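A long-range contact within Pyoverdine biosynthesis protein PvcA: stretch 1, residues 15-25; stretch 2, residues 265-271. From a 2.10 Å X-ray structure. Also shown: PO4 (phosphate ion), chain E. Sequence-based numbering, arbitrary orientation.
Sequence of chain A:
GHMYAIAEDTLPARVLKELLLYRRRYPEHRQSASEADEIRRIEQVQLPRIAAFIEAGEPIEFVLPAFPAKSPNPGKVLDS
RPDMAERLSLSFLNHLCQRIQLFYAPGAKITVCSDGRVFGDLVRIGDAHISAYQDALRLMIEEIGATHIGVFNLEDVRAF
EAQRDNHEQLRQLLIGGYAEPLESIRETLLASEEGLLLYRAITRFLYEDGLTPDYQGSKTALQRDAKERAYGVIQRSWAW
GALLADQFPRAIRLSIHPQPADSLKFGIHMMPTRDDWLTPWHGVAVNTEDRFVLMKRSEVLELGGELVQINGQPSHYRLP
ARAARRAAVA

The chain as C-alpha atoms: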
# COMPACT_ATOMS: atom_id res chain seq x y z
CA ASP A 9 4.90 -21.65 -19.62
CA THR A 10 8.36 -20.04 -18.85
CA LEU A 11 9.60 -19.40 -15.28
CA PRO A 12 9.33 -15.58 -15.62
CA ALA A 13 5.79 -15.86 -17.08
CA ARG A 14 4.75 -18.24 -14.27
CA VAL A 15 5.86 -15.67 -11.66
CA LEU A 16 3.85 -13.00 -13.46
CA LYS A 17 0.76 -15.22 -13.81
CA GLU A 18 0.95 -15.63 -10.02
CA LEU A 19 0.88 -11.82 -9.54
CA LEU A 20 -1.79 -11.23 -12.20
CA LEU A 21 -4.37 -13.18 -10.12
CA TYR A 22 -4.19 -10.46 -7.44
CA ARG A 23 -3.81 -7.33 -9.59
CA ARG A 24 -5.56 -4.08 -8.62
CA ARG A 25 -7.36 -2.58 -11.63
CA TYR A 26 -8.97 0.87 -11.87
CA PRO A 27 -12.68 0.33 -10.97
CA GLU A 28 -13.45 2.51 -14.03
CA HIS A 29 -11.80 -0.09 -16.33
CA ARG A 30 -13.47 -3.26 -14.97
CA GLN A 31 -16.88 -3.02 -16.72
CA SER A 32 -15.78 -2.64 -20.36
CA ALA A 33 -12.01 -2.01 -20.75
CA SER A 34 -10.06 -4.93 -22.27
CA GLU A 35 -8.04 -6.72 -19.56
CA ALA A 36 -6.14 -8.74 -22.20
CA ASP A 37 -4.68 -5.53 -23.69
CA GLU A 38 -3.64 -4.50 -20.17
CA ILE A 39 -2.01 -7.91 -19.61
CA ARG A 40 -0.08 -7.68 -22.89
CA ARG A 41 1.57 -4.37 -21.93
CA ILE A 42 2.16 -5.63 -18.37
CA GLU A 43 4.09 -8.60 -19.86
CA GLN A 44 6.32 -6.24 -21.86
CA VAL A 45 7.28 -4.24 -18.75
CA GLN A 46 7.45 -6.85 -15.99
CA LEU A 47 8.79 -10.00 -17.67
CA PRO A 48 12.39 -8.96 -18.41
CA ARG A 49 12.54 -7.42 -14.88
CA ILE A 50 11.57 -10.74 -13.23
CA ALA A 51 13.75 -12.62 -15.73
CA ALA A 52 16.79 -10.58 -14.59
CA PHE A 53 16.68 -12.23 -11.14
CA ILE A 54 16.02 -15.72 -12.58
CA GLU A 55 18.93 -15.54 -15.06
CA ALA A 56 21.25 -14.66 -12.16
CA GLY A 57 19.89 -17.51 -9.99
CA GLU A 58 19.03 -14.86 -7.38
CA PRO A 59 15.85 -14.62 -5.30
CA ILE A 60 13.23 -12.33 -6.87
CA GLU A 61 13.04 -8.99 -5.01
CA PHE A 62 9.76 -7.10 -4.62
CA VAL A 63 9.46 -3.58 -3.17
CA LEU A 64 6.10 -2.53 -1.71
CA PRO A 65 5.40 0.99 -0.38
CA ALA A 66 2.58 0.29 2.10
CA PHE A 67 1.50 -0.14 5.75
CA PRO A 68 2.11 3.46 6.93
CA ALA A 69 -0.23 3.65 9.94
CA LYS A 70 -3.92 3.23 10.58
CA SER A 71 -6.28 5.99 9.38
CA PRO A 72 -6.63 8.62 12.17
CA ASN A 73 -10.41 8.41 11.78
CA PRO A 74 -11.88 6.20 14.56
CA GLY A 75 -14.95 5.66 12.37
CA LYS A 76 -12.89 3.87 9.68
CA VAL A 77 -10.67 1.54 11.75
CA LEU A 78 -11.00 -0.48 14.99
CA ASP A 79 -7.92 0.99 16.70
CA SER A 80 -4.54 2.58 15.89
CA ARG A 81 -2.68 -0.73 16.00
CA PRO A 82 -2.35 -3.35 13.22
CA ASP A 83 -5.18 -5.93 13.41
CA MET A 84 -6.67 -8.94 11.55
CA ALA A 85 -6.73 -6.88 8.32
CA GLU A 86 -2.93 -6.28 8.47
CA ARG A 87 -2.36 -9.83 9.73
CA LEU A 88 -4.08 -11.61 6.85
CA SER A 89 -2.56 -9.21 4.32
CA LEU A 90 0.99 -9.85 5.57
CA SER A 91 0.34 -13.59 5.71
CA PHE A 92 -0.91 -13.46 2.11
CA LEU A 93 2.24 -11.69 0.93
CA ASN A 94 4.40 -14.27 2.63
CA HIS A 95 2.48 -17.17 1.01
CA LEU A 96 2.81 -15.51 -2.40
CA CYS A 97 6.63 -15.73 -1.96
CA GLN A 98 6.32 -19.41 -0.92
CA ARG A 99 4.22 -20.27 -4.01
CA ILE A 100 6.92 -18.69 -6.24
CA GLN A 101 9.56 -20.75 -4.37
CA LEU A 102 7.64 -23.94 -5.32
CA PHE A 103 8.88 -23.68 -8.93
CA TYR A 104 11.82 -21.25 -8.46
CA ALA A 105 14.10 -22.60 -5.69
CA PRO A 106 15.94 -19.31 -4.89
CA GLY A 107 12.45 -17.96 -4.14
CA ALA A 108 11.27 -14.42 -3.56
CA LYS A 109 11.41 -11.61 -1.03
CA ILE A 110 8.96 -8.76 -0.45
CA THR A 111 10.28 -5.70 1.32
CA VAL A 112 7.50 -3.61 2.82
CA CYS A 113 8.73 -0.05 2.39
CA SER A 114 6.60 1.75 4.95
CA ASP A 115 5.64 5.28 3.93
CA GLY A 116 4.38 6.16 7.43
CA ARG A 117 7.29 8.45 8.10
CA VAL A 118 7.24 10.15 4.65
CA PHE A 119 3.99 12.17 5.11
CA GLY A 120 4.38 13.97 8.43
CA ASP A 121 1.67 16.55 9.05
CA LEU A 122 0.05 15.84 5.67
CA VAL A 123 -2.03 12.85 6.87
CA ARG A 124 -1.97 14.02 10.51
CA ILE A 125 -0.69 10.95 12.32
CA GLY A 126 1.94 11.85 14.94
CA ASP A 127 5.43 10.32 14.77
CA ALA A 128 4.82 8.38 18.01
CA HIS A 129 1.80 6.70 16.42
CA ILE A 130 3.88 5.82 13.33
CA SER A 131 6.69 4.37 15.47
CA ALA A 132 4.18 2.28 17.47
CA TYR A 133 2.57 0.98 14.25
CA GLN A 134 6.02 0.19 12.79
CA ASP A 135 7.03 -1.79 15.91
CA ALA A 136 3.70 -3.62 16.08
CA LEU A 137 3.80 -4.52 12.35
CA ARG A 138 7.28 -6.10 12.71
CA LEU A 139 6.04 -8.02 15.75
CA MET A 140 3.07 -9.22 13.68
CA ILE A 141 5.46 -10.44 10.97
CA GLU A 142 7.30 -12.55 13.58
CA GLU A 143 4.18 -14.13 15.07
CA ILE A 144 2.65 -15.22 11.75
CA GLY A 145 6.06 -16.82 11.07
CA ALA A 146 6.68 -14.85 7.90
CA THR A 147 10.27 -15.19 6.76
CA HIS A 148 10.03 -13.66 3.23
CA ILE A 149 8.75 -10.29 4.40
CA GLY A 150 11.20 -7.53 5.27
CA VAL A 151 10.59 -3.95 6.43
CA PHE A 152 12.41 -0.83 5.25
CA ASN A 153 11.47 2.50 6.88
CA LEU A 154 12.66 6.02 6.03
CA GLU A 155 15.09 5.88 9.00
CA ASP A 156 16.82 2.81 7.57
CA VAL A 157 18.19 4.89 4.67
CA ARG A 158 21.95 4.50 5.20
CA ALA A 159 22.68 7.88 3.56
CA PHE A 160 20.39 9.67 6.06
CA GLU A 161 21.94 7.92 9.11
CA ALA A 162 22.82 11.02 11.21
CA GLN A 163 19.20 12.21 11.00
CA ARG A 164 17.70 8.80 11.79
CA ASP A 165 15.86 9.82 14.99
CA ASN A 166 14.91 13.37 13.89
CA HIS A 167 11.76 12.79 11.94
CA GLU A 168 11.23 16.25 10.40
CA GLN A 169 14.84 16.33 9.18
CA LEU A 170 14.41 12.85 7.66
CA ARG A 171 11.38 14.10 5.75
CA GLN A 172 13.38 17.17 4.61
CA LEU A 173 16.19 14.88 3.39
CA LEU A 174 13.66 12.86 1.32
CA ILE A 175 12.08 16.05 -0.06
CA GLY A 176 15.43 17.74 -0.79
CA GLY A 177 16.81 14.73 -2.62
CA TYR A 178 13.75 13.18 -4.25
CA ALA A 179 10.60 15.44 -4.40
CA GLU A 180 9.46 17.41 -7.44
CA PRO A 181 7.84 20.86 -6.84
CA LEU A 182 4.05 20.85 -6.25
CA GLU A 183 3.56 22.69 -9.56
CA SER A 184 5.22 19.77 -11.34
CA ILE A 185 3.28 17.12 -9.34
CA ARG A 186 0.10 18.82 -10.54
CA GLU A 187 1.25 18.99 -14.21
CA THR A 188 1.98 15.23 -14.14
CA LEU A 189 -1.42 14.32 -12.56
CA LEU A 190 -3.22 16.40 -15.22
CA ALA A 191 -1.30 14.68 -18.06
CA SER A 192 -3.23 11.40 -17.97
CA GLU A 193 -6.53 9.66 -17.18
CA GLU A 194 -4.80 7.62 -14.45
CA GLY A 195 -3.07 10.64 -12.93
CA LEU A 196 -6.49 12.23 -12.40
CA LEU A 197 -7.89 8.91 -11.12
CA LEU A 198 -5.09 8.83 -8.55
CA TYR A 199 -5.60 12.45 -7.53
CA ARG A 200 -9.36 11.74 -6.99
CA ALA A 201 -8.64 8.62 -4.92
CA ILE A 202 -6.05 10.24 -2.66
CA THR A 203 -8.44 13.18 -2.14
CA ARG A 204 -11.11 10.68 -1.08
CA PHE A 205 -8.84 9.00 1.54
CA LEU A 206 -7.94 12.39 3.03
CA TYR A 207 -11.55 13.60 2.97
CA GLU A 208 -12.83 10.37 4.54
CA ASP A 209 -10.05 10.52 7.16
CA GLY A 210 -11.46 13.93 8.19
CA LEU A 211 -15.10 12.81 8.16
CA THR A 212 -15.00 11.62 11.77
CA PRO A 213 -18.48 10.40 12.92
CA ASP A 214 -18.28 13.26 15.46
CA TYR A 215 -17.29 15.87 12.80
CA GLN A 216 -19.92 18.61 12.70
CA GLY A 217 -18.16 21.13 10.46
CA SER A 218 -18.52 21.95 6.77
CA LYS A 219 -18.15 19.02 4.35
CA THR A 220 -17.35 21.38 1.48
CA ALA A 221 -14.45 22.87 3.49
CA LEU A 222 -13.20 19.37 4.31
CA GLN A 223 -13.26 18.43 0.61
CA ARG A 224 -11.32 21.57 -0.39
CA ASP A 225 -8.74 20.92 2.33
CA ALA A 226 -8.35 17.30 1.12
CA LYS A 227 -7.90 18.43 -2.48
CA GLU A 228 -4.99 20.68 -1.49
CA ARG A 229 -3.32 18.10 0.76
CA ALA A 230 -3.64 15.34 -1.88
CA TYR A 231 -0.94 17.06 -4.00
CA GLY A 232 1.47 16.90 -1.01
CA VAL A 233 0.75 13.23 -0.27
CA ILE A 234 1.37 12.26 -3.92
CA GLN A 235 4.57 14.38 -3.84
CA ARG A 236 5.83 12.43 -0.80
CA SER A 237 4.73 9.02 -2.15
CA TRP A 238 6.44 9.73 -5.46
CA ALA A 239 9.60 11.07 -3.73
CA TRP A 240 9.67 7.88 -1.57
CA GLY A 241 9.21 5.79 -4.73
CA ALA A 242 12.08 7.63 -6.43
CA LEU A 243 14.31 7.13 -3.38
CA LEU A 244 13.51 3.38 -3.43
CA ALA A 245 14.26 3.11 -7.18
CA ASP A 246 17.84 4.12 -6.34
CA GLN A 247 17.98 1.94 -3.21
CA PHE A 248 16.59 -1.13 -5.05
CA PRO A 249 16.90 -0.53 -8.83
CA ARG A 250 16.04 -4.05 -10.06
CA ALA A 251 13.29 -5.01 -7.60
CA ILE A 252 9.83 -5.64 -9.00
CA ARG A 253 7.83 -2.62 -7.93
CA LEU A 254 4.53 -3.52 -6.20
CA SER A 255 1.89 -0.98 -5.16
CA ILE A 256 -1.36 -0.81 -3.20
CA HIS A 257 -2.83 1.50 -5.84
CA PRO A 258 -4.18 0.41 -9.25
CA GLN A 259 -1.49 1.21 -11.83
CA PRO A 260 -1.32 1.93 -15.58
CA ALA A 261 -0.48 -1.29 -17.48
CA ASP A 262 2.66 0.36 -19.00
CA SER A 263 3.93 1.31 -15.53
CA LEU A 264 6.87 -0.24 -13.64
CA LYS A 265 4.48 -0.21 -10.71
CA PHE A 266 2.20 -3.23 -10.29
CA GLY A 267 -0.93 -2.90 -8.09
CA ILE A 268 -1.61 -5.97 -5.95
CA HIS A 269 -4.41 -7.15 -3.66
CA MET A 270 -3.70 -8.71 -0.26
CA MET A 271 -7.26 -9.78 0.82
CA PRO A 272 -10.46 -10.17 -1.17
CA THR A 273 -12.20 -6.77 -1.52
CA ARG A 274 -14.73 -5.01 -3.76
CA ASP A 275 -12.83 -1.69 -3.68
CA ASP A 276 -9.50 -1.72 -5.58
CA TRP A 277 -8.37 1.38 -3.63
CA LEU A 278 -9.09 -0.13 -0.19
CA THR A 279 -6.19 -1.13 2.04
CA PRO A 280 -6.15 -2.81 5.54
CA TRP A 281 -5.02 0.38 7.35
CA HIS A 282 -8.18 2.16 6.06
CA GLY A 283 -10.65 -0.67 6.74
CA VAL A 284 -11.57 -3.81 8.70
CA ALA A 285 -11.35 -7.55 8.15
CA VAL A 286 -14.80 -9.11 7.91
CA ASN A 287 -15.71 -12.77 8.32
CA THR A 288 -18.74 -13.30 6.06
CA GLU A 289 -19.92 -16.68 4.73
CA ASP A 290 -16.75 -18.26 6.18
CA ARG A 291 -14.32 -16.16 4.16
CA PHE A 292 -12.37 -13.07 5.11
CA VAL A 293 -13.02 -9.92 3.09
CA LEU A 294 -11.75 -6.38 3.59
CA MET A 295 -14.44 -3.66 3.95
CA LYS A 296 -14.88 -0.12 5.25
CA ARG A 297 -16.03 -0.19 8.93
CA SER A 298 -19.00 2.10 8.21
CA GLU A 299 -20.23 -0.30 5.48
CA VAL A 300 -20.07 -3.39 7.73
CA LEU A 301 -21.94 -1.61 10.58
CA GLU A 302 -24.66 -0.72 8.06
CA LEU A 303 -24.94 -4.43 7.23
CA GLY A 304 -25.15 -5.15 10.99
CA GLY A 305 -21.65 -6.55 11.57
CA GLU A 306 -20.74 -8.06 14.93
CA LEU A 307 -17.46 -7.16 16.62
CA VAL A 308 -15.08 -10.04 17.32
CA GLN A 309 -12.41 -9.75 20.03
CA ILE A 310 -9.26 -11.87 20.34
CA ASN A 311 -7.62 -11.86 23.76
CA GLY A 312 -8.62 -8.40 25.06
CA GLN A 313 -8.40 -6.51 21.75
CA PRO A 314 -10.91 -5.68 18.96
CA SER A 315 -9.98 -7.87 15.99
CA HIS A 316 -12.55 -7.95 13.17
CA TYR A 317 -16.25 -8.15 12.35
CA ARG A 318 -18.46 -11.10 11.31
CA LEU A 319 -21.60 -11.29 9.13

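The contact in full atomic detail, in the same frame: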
# COMPACT_ATOMS: atom_id res chain seq x y z
N VAL A 15 5.82 -16.65 -12.75
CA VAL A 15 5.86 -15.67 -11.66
C VAL A 15 4.78 -14.63 -11.91
O VAL A 15 3.96 -14.35 -11.03
CB VAL A 15 7.27 -15.00 -11.51
CG1 VAL A 15 7.25 -13.92 -10.42
CG2 VAL A 15 8.33 -16.05 -11.19
N LEU A 16 4.76 -14.09 -13.12
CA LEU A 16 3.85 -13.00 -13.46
C LEU A 16 2.40 -13.45 -13.36
O LEU A 16 1.56 -12.73 -12.82
CB LEU A 16 4.16 -12.43 -14.86
CG LEU A 16 3.30 -11.24 -15.32
CD1 LEU A 16 3.42 -10.03 -14.38
CD2 LEU A 16 3.63 -10.84 -16.75
N LYS A 17 2.11 -14.65 -13.86
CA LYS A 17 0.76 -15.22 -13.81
C LYS A 17 0.27 -15.33 -12.37
O LYS A 17 -0.91 -15.14 -12.09
CB LYS A 17 0.68 -16.57 -14.54
N GLU A 18 1.20 -15.64 -11.46
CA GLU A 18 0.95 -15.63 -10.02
C GLU A 18 0.55 -14.25 -9.46
O GLU A 18 -0.34 -14.14 -8.62
CB GLU A 18 2.19 -16.17 -9.29
CG GLU A 18 2.03 -16.33 -7.80
CD GLU A 18 1.03 -17.42 -7.44
OE1 GLU A 18 1.11 -18.51 -8.05
OE2 GLU A 18 0.18 -17.18 -6.55
N LEU A 19 1.21 -13.19 -9.94
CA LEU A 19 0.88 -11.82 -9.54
C LEU A 19 -0.43 -11.33 -10.17
O LEU A 19 -1.18 -10.61 -9.54
CB LEU A 19 2.01 -10.85 -9.94
CG LEU A 19 3.44 -11.20 -9.52
CD1 LEU A 19 4.47 -10.32 -10.25
CD2 LEU A 19 3.61 -11.09 -8.00
N LEU A 20 -0.67 -11.72 -11.42
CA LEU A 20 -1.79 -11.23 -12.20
C LEU A 20 -3.16 -11.60 -11.59
O LEU A 20 -4.14 -10.88 -11.79
CB LEU A 20 -1.69 -11.74 -13.65
CG LEU A 20 -0.71 -11.02 -14.60
CD1 LEU A 20 -0.56 -11.80 -15.88
CD2 LEU A 20 -1.16 -9.58 -14.88
N LEU A 21 -3.20 -12.74 -10.88
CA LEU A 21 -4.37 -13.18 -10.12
C LEU A 21 -4.85 -12.18 -9.08
O LEU A 21 -6.04 -12.15 -8.76
CB LEU A 21 -4.08 -14.50 -9.40
CG LEU A 21 -3.75 -15.72 -10.24
CD1 LEU A 21 -3.11 -16.79 -9.37
CD2 LEU A 21 -5.02 -16.25 -10.96
N TYR A 22 -3.92 -11.37 -8.55
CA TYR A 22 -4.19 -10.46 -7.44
C TYR A 22 -4.02 -8.98 -7.81
O TYR A 22 -3.84 -8.12 -6.94
CB TYR A 22 -3.28 -10.81 -6.25
CG TYR A 22 -3.40 -12.26 -5.84
CD1 TYR A 22 -4.49 -12.70 -5.08
CD2 TYR A 22 -2.45 -13.20 -6.22
CE1 TYR A 22 -4.62 -14.03 -4.71
CE2 TYR A 22 -2.57 -14.54 -5.86
CZ TYR A 22 -3.65 -14.94 -5.10
OH TYR A 22 -3.78 -16.25 -4.73
N ARG A 23 -4.09 -8.68 -9.11
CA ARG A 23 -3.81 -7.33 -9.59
C ARG A 23 -4.96 -6.35 -9.27
O ARG A 23 -6.14 -6.67 -9.46
CB ARG A 23 -3.49 -7.35 -11.09
CG ARG A 23 -2.97 -6.02 -11.62
CD ARG A 23 -2.55 -6.07 -13.08
NE ARG A 23 -3.66 -6.39 -13.99
CZ ARG A 23 -4.28 -5.53 -14.78
NH1 ARG A 23 -3.93 -4.24 -14.81
NH2 ARG A 23 -5.28 -5.96 -15.56
N ARG A 24 -4.60 -5.18 -8.75
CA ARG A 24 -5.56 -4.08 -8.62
C ARG A 24 -5.75 -3.45 -9.99
O ARG A 24 -4.76 -3.13 -10.67
CB ARG A 24 -5.04 -3.01 -7.67
CG ARG A 24 -4.94 -3.45 -6.27
CD ARG A 24 -4.48 -2.33 -5.38
NE ARG A 24 -4.05 -2.91 -4.11
CZ ARG A 24 -4.74 -2.88 -2.97
NH1 ARG A 24 -5.91 -2.26 -2.87
NH2 ARG A 24 -4.22 -3.46 -1.91
N ARG A 25 -7.01 -3.29 -10.40
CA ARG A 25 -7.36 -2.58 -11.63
C ARG A 25 -8.12 -1.33 -11.23
O ARG A 25 -8.69 -1.29 -10.14
CB ARG A 25 -8.26 -3.45 -12.51
CG ARG A 25 -7.65 -4.77 -12.97
CD ARG A 25 -8.57 -5.46 -13.97
NE ARG A 25 -8.69 -4.69 -15.22
CZ ARG A 25 -9.69 -4.80 -16.09
NH1 ARG A 25 -10.69 -5.65 -15.88
NH2 ARG A 25 -9.68 -4.05 -17.18
N LYS A 265 5.24 0.10 -11.90
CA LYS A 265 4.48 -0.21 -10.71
C LYS A 265 3.36 -1.20 -11.03
O LYS A 265 2.68 -1.10 -12.07
CB LYS A 265 3.92 1.06 -10.08
CG LYS A 265 4.94 2.19 -9.87
CD LYS A 265 4.23 3.38 -9.27
CE LYS A 265 4.94 4.67 -9.50
NZ LYS A 265 4.19 5.76 -8.80
N PHE A 266 3.19 -2.17 -10.13
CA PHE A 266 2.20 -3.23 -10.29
C PHE A 266 1.28 -3.28 -9.06
O PHE A 266 1.72 -3.68 -7.98
CB PHE A 266 2.90 -4.57 -10.49
CG PHE A 266 1.96 -5.73 -10.74
CD1 PHE A 266 1.31 -6.36 -9.67
CD2 PHE A 266 1.74 -6.20 -12.03
CE1 PHE A 266 0.45 -7.43 -9.88
CE2 PHE A 266 0.89 -7.28 -12.26
CZ PHE A 266 0.24 -7.89 -11.18
N GLY A 267 0.02 -2.88 -9.22
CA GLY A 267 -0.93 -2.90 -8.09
C GLY A 267 -1.35 -4.31 -7.71
O GLY A 267 -1.68 -5.12 -8.58
N ILE A 268 -1.34 -4.61 -6.42
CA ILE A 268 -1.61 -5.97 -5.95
C ILE A 268 -2.56 -5.98 -4.75
O ILE A 268 -2.45 -5.14 -3.84
CB ILE A 268 -0.28 -6.75 -5.64
CG1 ILE A 268 -0.55 -8.24 -5.41
CG2 ILE A 268 0.49 -6.12 -4.46
CD1 ILE A 268 0.65 -9.13 -5.68
N HIS A 269 -3.49 -6.94 -4.76
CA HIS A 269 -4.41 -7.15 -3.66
C HIS A 269 -3.81 -8.09 -2.63
O HIS A 269 -2.96 -8.93 -2.96
CB HIS A 269 -5.75 -7.69 -4.16
CG HIS A 269 -6.65 -6.64 -4.74
ND1 HIS A 269 -7.30 -5.70 -3.96
CD2 HIS A 269 -7.06 -6.42 -6.01
CE1 HIS A 269 -8.05 -4.93 -4.73
NE2 HIS A 269 -7.93 -5.35 -5.97
N MET A 270 -4.23 -7.92 -1.38
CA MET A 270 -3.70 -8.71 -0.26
C MET A 270 -4.80 -9.45 0.53
O MET A 270 -4.49 -10.30 1.37
CB MET A 270 -2.91 -7.81 0.69
CG MET A 270 -1.68 -7.14 0.08
SD MET A 270 -0.88 -6.07 1.27
CE MET A 270 -2.17 -4.85 1.55
N MET A 271 -6.06 -9.10 0.28
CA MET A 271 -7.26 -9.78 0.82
C MET A 271 -8.33 -9.54 -0.22
O MET A 271 -8.28 -8.53 -0.92
CB MET A 271 -7.75 -9.11 2.10
CG MET A 271 -6.96 -9.39 3.35
SD MET A 271 -7.63 -8.45 4.74
CE MET A 271 -9.15 -9.32 5.06
P PO4 E . 2.80 4.44 -5.43
O1 PO4 E . 1.60 4.76 -6.29
O2 PO4 E . 2.61 5.13 -4.09
O3 PO4 E . 2.90 2.91 -5.26
O4 PO4 E . 4.05 4.99 -6.05
O HOH W 1 -2.11 -2.28 -10.90

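Segments far apart in sequence are often joined by a short run of backbone pairing flanked by side chains that shield it, and PvcA offers a compact example. Residues separated by at least 243 positions meet where a type I turn, Leu20 to Arg23, follows helical residues and the chain then runs alongside Phe266 to His269. The contact buries 575 Å² in total.

Lys265 lies beyond reach of the first stretch; its NZ instead donates a hydrogen bond to O4 of the phosphate ion, at 2.9 Å. Contact begins with Phe266, whose CB leaves sideways but whose ring, with chi1 near 180° (t), reaches Leu16, Leu19 and Leu20. Its CZ lies 3.7 Å from Leu19 CB, and its CE2 is 4.0 Å from Leu20 CD2 and 4.3 Å from Leu16 CD1. Over one ring face sits Arg23 CG, 4.2 Å from the centroid of the Phe266 ring, in a CH-pi contact. A flat, apolar ring suits this buried site, because it can meet leucine side chains and the aliphatic part of an arginine at once.

At Gly267 the backbones take over. Arg24 N donates to Gly267 O at 2.9 Å, and the same oxygen lies 3.2 Å from Arg23 CA in a CA-H...O contact. A water extends the pairing, donating to Arg24 O and accepting from Gly267 N, each at 2.8 Å. Glycine fits closely here: an ideal CB would point toward the first stretch and come within 3.1 Å of Arg24 CB, a tight approach.

Ile268 is bridged to Arg23, their CA atoms 4.5 Å apart. Its side chain packs through CG1 against Tyr22 CB at 3.8 Å and through CD1 against Leu19 CD2 at 4.2 Å, continuing the apolar layer. Its carbonyl meets the Arg24 guanidinium near the plane of that group: Arg24 NE donates to Ile268 O at 2.8 Å, and Arg24 NH2 adds a weak hydrogen bond to Ile268 O at 3.1 Å. Arginine can thus serve a buried carbonyl with two donors while its carbon chain packs elsewhere.

That second role appears at His269. Its N donates a short, nearly straight hydrogen bond to Tyr22 O, 2.5 Å with an angle of 165°, while Arg24 CG lies 3.6 Å from the centroid of the His269 ring, almost along the ring normal. The contact fades at Met270, whose CE approaches Arg24 NH2 at 4.3 Å, and Met271 makes none.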